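Local structure of plastocyanin (Adiantum capillus-veneris, 1KDI) at residues N38-I43 against T84-P89; S53-A58 against A75-P80. The protein carries electrons between the cytochrome b6-f complex and P700 of photosystem I in the chloroplast thylakoid, using a single bound copper ion. One frame throughout, in Å; residues are numbered along the deposited sequence.

How the contacts relate
From the N terminus the chain runs through strands 2-5 to 27-31 before reaching 38-43, just after the copper ligand His37. Helix 49-57 follows; its second half and the residue after it, 53-58, meet 75-80, the loop after strand 72-75, closing the shorter loop of contact 2. The chain then enters strand 81-86 and arrives at 84-89, which closes the larger loop of contact 1; contact 2 falls wholly within it. Contact 1 pairs two neighbouring strands of one sheet and ends at the copper, whereas contact 2 joins the helix to a loop that leads from one sheet to the other. Phe41 packs on Leu55 and Ala58 between them.

Contact 1: N38-I43 against T84-P89; sequences NIVFDI and TFYCTP. With CU (copper (II) ion), chain B.
Val40 and Tyr86 form an antiparallel hydrogen-bonded pair: Val40 N donates to Tyr86 O at 3.0 Å, and Tyr86 N returns a bond to Val40 O. A third rung runs from Asp42 N to Thr84 O, and beyond it a water links Asp42 O with Thr84 N. The Tyr86 side chain folds back across this pair, because CG lies between the backbone N and the carbonyl carbon (chi1 65°). From CB the ring swings toward strand 40-41: CG faces Val40 O, which sits over one ring face, offset toward the rim; CD2 meets this oxygen and Asp42 OD2, CE2 lies beside the same OD2, CE1 is near Val40 CB, CZ rests on Val40 CG1 at 3.7 Å, and OH ends against that methyl. On the other face of the sheet, Phe41 and Phe85 are a non-hydrogen-bonded pair lying side by side. Phe85 CB makes a CH-pi contact over the Phe41 ring, 4.0 Å from its centroid. Ile39 CD1 is pressed against Phe85 CB and the near side of its ring (CG and CD1); at 3.2 Å from CB the approach is short, and Ile39 chi1 is unstaggered (132°), so the methyl's exact placing is doubtful. Toward the metal, Asn38 OD1 receives a nearly straight bond from Thr88 N at 2.8 Å and a weak one from Thr88 OG1. Asn38 ND2 donates to Asp64 O, fixing the amide's rotation. Asn38 N donates to Cys87 SG at 3.5 Å (164° at the hydrogen), a bond that would probably draw some charge from the thiolate. The same sulfur binds the copper at 2.2 Å, with ND1 of His37 and of His90; Met95 is the fourth ligand. An N-H···S bond from the residue after the first histidine to the cysteine is a hallmark of the type 1 copper site in cupredoxins.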
loop_
_atom_site.group_PDB
_atom_site.type_symbol
_atom_site.label_atom_id
_atom_site.label_comp_id
_atom_site.label_asym_id
_atom_site.label_seq_id
_atom_site.Cartn_x
_atom_site.Cartn_y
_atom_site.Cartn_z
ATOM N N ASN A 38 0.174 4.637 -6.615
ATOM C CA ASN A 38 -0.617 3.455 -6.267
ATOM C C ASN A 38 0.096 2.623 -5.198
ATOM O O ASN A 38 1.128 3.048 -4.645
ATOM C CB ASN A 38 -0.889 2.629 -7.535
ATOM C CG ASN A 38 0.216 1.797 -8.123
ATOM O OD1 ASN A 38 1.396 1.803 -7.775
ATOM N ND2 ASN A 38 -0.207 1.052 -9.118
ATOM N N ILE A 39 -0.481 1.469 -4.834
ATOM C CA ILE A 39 0.106 0.625 -3.807
ATOM C C ILE A 39 -0.054 -0.840 -4.223
ATOM O O ILE A 39 -1.114 -1.369 -4.538
ATOM C CB ILE A 39 -0.548 1.013 -2.369
ATOM C CG1 ILE A 39 -0.975 -0.205 -1.639
ATOM C CG2 ILE A 39 -1.761 1.934 -2.461
ATOM C CD1 ILE A 39 0.226 -0.711 -0.926
ATOM N N VAL A 40 1.123 -1.414 -4.262
ATOM C CA VAL A 40 1.362 -2.782 -4.642
ATOM C C VAL A 40 2.200 -3.411 -3.529
ATOM O O VAL A 40 3.222 -2.845 -3.123
ATOM C CB VAL A 40 2.125 -2.768 -5.991
ATOM C CG1 VAL A 40 2.559 -4.158 -6.343
ATOM C CG2 VAL A 40 1.247 -2.174 -7.084
ATOM N N PHE A 41 1.818 -4.573 -2.997
ATOM C CA PHE A 41 2.620 -5.300 -2.021
ATOM C C PHE A 41 3.662 -6.184 -2.658
ATOM O O PHE A 41 3.446 -6.816 -3.709
ATOM C CB PHE A 41 1.733 -6.176 -1.150
ATOM C CG PHE A 41 0.995 -5.376 -0.090
ATOM C CD1 PHE A 41 -0.200 -4.771 -0.378
ATOM C CD2 PHE A 41 1.558 -5.255 1.159
ATOM C CE1 PHE A 41 -0.845 -4.033 0.579
ATOM C CE2 PHE A 41 0.900 -4.514 2.114
ATOM C CZ PHE A 41 -0.294 -3.908 1.821
ATOM N N ASP A 42 4.809 -6.206 -1.990
ATOM C CA ASP A 42 5.871 -7.117 -2.315
ATOM C C ASP A 42 5.470 -8.503 -1.823
ATOM O O ASP A 42 4.859 -8.651 -0.766
ATOM C CB ASP A 42 7.118 -6.741 -1.631
ATOM C CG ASP A 42 8.188 -6.467 -2.643
ATOM O OD1 ASP A 42 8.510 -7.365 -3.442
ATOM O OD2 ASP A 42 8.669 -5.329 -2.626
ATOM N N ILE A 43 5.753 -9.569 -2.557
ATOM C CA ILE A 43 5.320 -10.882 -2.109
ATOM C C ILE A 43 6.570 -11.560 -1.598
ATOM O O ILE A 43 7.528 -11.666 -2.370
ATOM C CB ILE A 43 4.667 -11.622 -3.290
ATOM C CG1 ILE A 43 3.412 -10.841 -3.700
ATOM C CG2 ILE A 43 4.332 -13.074 -2.882
ATOM C CD1 ILE A 43 2.533 -11.377 -4.824
ATOM N N THR A 84 6.062 -5.442 2.892
ATOM C CA THR A 84 6.469 -4.174 2.305
ATOM C C THR A 84 5.540 -3.782 1.187
ATOM O O THR A 84 5.115 -4.626 0.412
ATOM C CB THR A 84 7.865 -4.262 1.749
ATOM O OG1 THR A 84 8.704 -4.530 2.856
ATOM C CG2 THR A 84 8.341 -2.950 1.099
ATOM N N PHE A 85 5.150 -2.529 1.077
ATOM C CA PHE A 85 4.394 -2.094 -0.068
ATOM C C PHE A 85 5.106 -0.908 -0.735
ATOM O O PHE A 85 5.985 -0.269 -0.132
ATOM C CB PHE A 85 2.991 -1.743 0.364
ATOM C CG PHE A 85 2.792 -0.654 1.396
ATOM C CD1 PHE A 85 2.724 0.663 1.000
ATOM C CD2 PHE A 85 2.694 -1.008 2.732
ATOM C CE1 PHE A 85 2.561 1.648 1.953
ATOM C CE2 PHE A 85 2.530 -0.018 3.669
ATOM C CZ PHE A 85 2.465 1.311 3.281
ATOM N N TYR A 86 4.839 -0.684 -2.022
ATOM C CA TYR A 86 5.506 0.394 -2.736
ATOM C C TYR A 86 4.572 0.953 -3.788
ATOM O O TYR A 86 3.481 0.424 -4.053
ATOM C CB TYR A 86 6.821 -0.126 -3.355
ATOM C CG TYR A 86 6.611 -1.185 -4.422
ATOM C CD1 TYR A 86 6.329 -0.843 -5.732
ATOM C CD2 TYR A 86 6.659 -2.513 -4.051
ATOM C CE1 TYR A 86 6.078 -1.818 -6.676
ATOM C CE2 TYR A 86 6.415 -3.495 -4.985
ATOM C CZ TYR A 86 6.127 -3.139 -6.276
ATOM O OH TYR A 86 5.863 -4.140 -7.178
ATOM N N CYS A 87 4.976 2.096 -4.320
ATOM C CA CYS A 87 4.184 2.730 -5.348
ATOM C C CYS A 87 4.853 2.305 -6.654
ATOM O O CYS A 87 6.073 2.477 -6.721
ATOM C CB CYS A 87 4.229 4.286 -5.149
ATOM S SG CYS A 87 3.614 5.175 -6.613
ATOM N N THR A 88 4.207 1.794 -7.695
ATOM C CA THR A 88 4.915 1.501 -8.940
ATOM C C THR A 88 5.555 2.717 -9.684
ATOM O O THR A 88 6.757 2.629 -9.938
ATOM C CB THR A 88 3.927 0.771 -9.828
ATOM O OG1 THR A 88 3.416 -0.348 -9.130
ATOM C CG2 THR A 88 4.607 0.290 -11.058
ATOM N N PRO A 89 4.965 3.889 -10.015
ATOM C CA PRO A 89 5.681 5.016 -10.643
ATOM C C PRO A 89 6.947 5.454 -9.943
ATOM O O PRO A 89 7.977 5.697 -10.579
ATOM C CB PRO A 89 4.714 6.164 -10.689
ATOM C CG PRO A 89 3.386 5.505 -10.697
ATOM C CD PRO A 89 3.560 4.245 -9.854
HETATM CU CU CU B . 4.014 7.307 -6.208
HETATM O O HOH W 1 6.171 -8.134 1.666
#

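Contact 2: S53-A58 against A75-P80; sequences SELKAA and AKVSTP
Glu54 reaches from the helix to Ser78 and Thr79, and both of its carboxylate oxygens are gripped. OE1 accepts from Thr79 OG1 at 2.7 Å through its syn lone pair, the side facing the other oxygen; Thr79 N adds a weak bond to the same atom. OE2 takes two donors from different directions: Ser78 OG at 2.8 Å, nearly in line with the C-O bond, and Ser78 N at 2.9 Å, from well above the carboxylate plane. With CG anti to the backbone N (chi1 179°) and the chain extended beyond it, Glu54 spans the gap and delivers its carboxylate to the loop. Without the carboxylate, as with an alanine here, the hydroxyls of Ser78 and Thr79 and the N-H of Ser78 would probably lose their acceptor and the loop would be freer to shift. At the backbone of the same residue, a water donates to both Glu54 O and Lys76 O. Apolar contact takes over toward the helix end. Val77 divides its branches: CG1 approaches the Glu54 carboxylate and Leu55 CD1, whereas CG2 meets Ala58 CB at 3.9 Å. That methyl also touches Ala75 CB at 4.0 Å, where the chain comes off strand 72-75. Ala58 O, close to Ala75 CB, is buried without a polar partner. Ala58 is the first residue to leave helical geometry, and its N still bonds to Glu54 O. Leu55 and Val77 both rest on Tyr83 of strand 81-86, and Leu55 and Ala58 cover Phe41 of strand 40-41; the helix end is thus set between the loop 75-80 and the edge strand 40-41.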
loop_
_atom_site.group_PDB
_atom_site.type_symbol
_atom_site.label_atom_id
_atom_site.label_comp_id
_atom_site.label_asym_id
_atom_site.label_seq_id
_atom_site.Cartn_x
_atom_site.Cartn_y
_atom_site.Cartn_z
ATOM N N SER A 53 -1.795 -15.057 -2.568
ATOM C CA SER A 53 -3.085 -14.575 -3.018
ATOM C C SER A 53 -3.620 -13.383 -2.292
ATOM O O SER A 53 -4.276 -12.530 -2.886
ATOM C CB SER A 53 -4.161 -15.602 -2.894
ATOM O OG SER A 53 -3.657 -16.626 -3.714
ATOM N N GLU A 54 -3.354 -13.346 -0.989
ATOM C CA GLU A 54 -3.845 -12.288 -0.135
ATOM C C GLU A 54 -3.175 -10.944 -0.453
ATOM O O GLU A 54 -3.839 -9.937 -0.609
ATOM C CB GLU A 54 -3.589 -12.792 1.270
ATOM C CG GLU A 54 -3.995 -11.855 2.346
ATOM C CD GLU A 54 -3.998 -12.538 3.696
ATOM O OE1 GLU A 54 -2.994 -13.092 4.112
ATOM O OE2 GLU A 54 -5.023 -12.514 4.330
ATOM N N LEU A 55 -1.864 -10.959 -0.594
ATOM C CA LEU A 55 -1.034 -9.826 -0.950
ATOM C C LEU A 55 -1.347 -9.301 -2.338
ATOM O O LEU A 55 -1.432 -8.081 -2.536
ATOM C CB LEU A 55 0.398 -10.279 -0.821
ATOM C CG LEU A 55 1.179 -9.926 0.390
ATOM C CD1 LEU A 55 0.339 -9.775 1.609
ATOM C CD2 LEU A 55 2.185 -10.980 0.564
ATOM N N LYS A 56 -1.590 -10.211 -3.307
ATOM C CA LYS A 56 -2.036 -9.797 -4.641
ATOM C C LYS A 56 -3.402 -9.159 -4.572
ATOM O O LYS A 56 -3.574 -8.084 -5.124
ATOM C CB LYS A 56 -2.093 -10.988 -5.600
ATOM C CG LYS A 56 -0.684 -11.264 -6.061
ATOM C CD LYS A 56 -0.730 -12.290 -7.174
ATOM C CE LYS A 56 0.571 -12.247 -7.988
ATOM N NZ LYS A 56 0.494 -13.085 -9.188
ATOM N N ALA A 57 -4.411 -9.717 -3.905
ATOM C CA ALA A 57 -5.694 -9.082 -3.726
ATOM C C ALA A 57 -5.630 -7.768 -2.953
ATOM O O ALA A 57 -6.529 -6.943 -3.010
ATOM C CB ALA A 57 -6.613 -10.008 -2.968
ATOM N N ALA A 58 -4.620 -7.582 -2.135
ATOM C CA ALA A 58 -4.404 -6.342 -1.418
ATOM C C ALA A 58 -3.553 -5.342 -2.243
ATOM O O ALA A 58 -3.077 -4.325 -1.731
ATOM C CB ALA A 58 -3.709 -6.710 -0.101
ATOM N N ALA A 75 -7.112 -2.140 1.560
ATOM C CA ALA A 75 -6.470 -3.433 1.587
ATOM C C ALA A 75 -6.761 -4.116 2.936
ATOM O O ALA A 75 -6.898 -3.420 3.959
ATOM C CB ALA A 75 -4.971 -3.272 1.442
ATOM N N LYS A 76 -6.927 -5.462 2.985
ATOM C CA LYS A 76 -7.120 -6.250 4.221
ATOM C C LYS A 76 -6.218 -7.465 4.130
ATOM O O LYS A 76 -6.223 -8.173 3.118
ATOM C CB LYS A 76 -8.500 -6.842 4.425
ATOM C CG LYS A 76 -9.657 -5.910 4.543
ATOM C CD LYS A 76 -10.821 -6.682 5.073
ATOM C CE LYS A 76 -11.890 -5.653 5.294
ATOM N NZ LYS A 76 -13.129 -6.258 5.731
ATOM N N VAL A 77 -5.378 -7.689 5.120
ATOM C CA VAL A 77 -4.473 -8.802 5.157
ATOM C C VAL A 77 -4.768 -9.404 6.550
ATOM O O VAL A 77 -4.907 -8.736 7.591
ATOM C CB VAL A 77 -3.026 -8.279 5.007
ATOM C CG1 VAL A 77 -1.995 -9.396 5.127
ATOM C CG2 VAL A 77 -2.878 -7.654 3.609
ATOM N N SER A 78 -5.074 -10.687 6.581
ATOM C CA SER A 78 -5.305 -11.357 7.842
ATOM C C SER A 78 -4.167 -12.244 8.356
ATOM O O SER A 78 -4.208 -12.601 9.541
ATOM C CB SER A 78 -6.630 -12.117 7.685
ATOM O OG SER A 78 -6.757 -12.923 6.526
ATOM N N THR A 79 -3.131 -12.558 7.562
ATOM C CA THR A 79 -2.007 -13.338 8.032
ATOM C C THR A 79 -0.948 -12.492 8.797
ATOM O O THR A 79 -0.402 -11.520 8.252
ATOM C CB THR A 79 -1.361 -14.051 6.818
ATOM O OG1 THR A 79 -2.389 -14.791 6.166
ATOM C CG2 THR A 79 -0.208 -14.952 7.215
ATOM N N PRO A 80 -0.609 -12.816 10.065
ATOM C CA PRO A 80 0.444 -12.166 10.804
ATOM C C PRO A 80 1.782 -12.152 10.118
ATOM O O PRO A 80 2.218 -13.173 9.608
ATOM C CB PRO A 80 0.440 -12.915 12.097
ATOM C CG PRO A 80 -1.011 -13.208 12.329
ATOM C CD PRO A 80 -1.378 -13.709 10.960
HETATM O O HOH W 2 -6.487 -9.450 0.481
#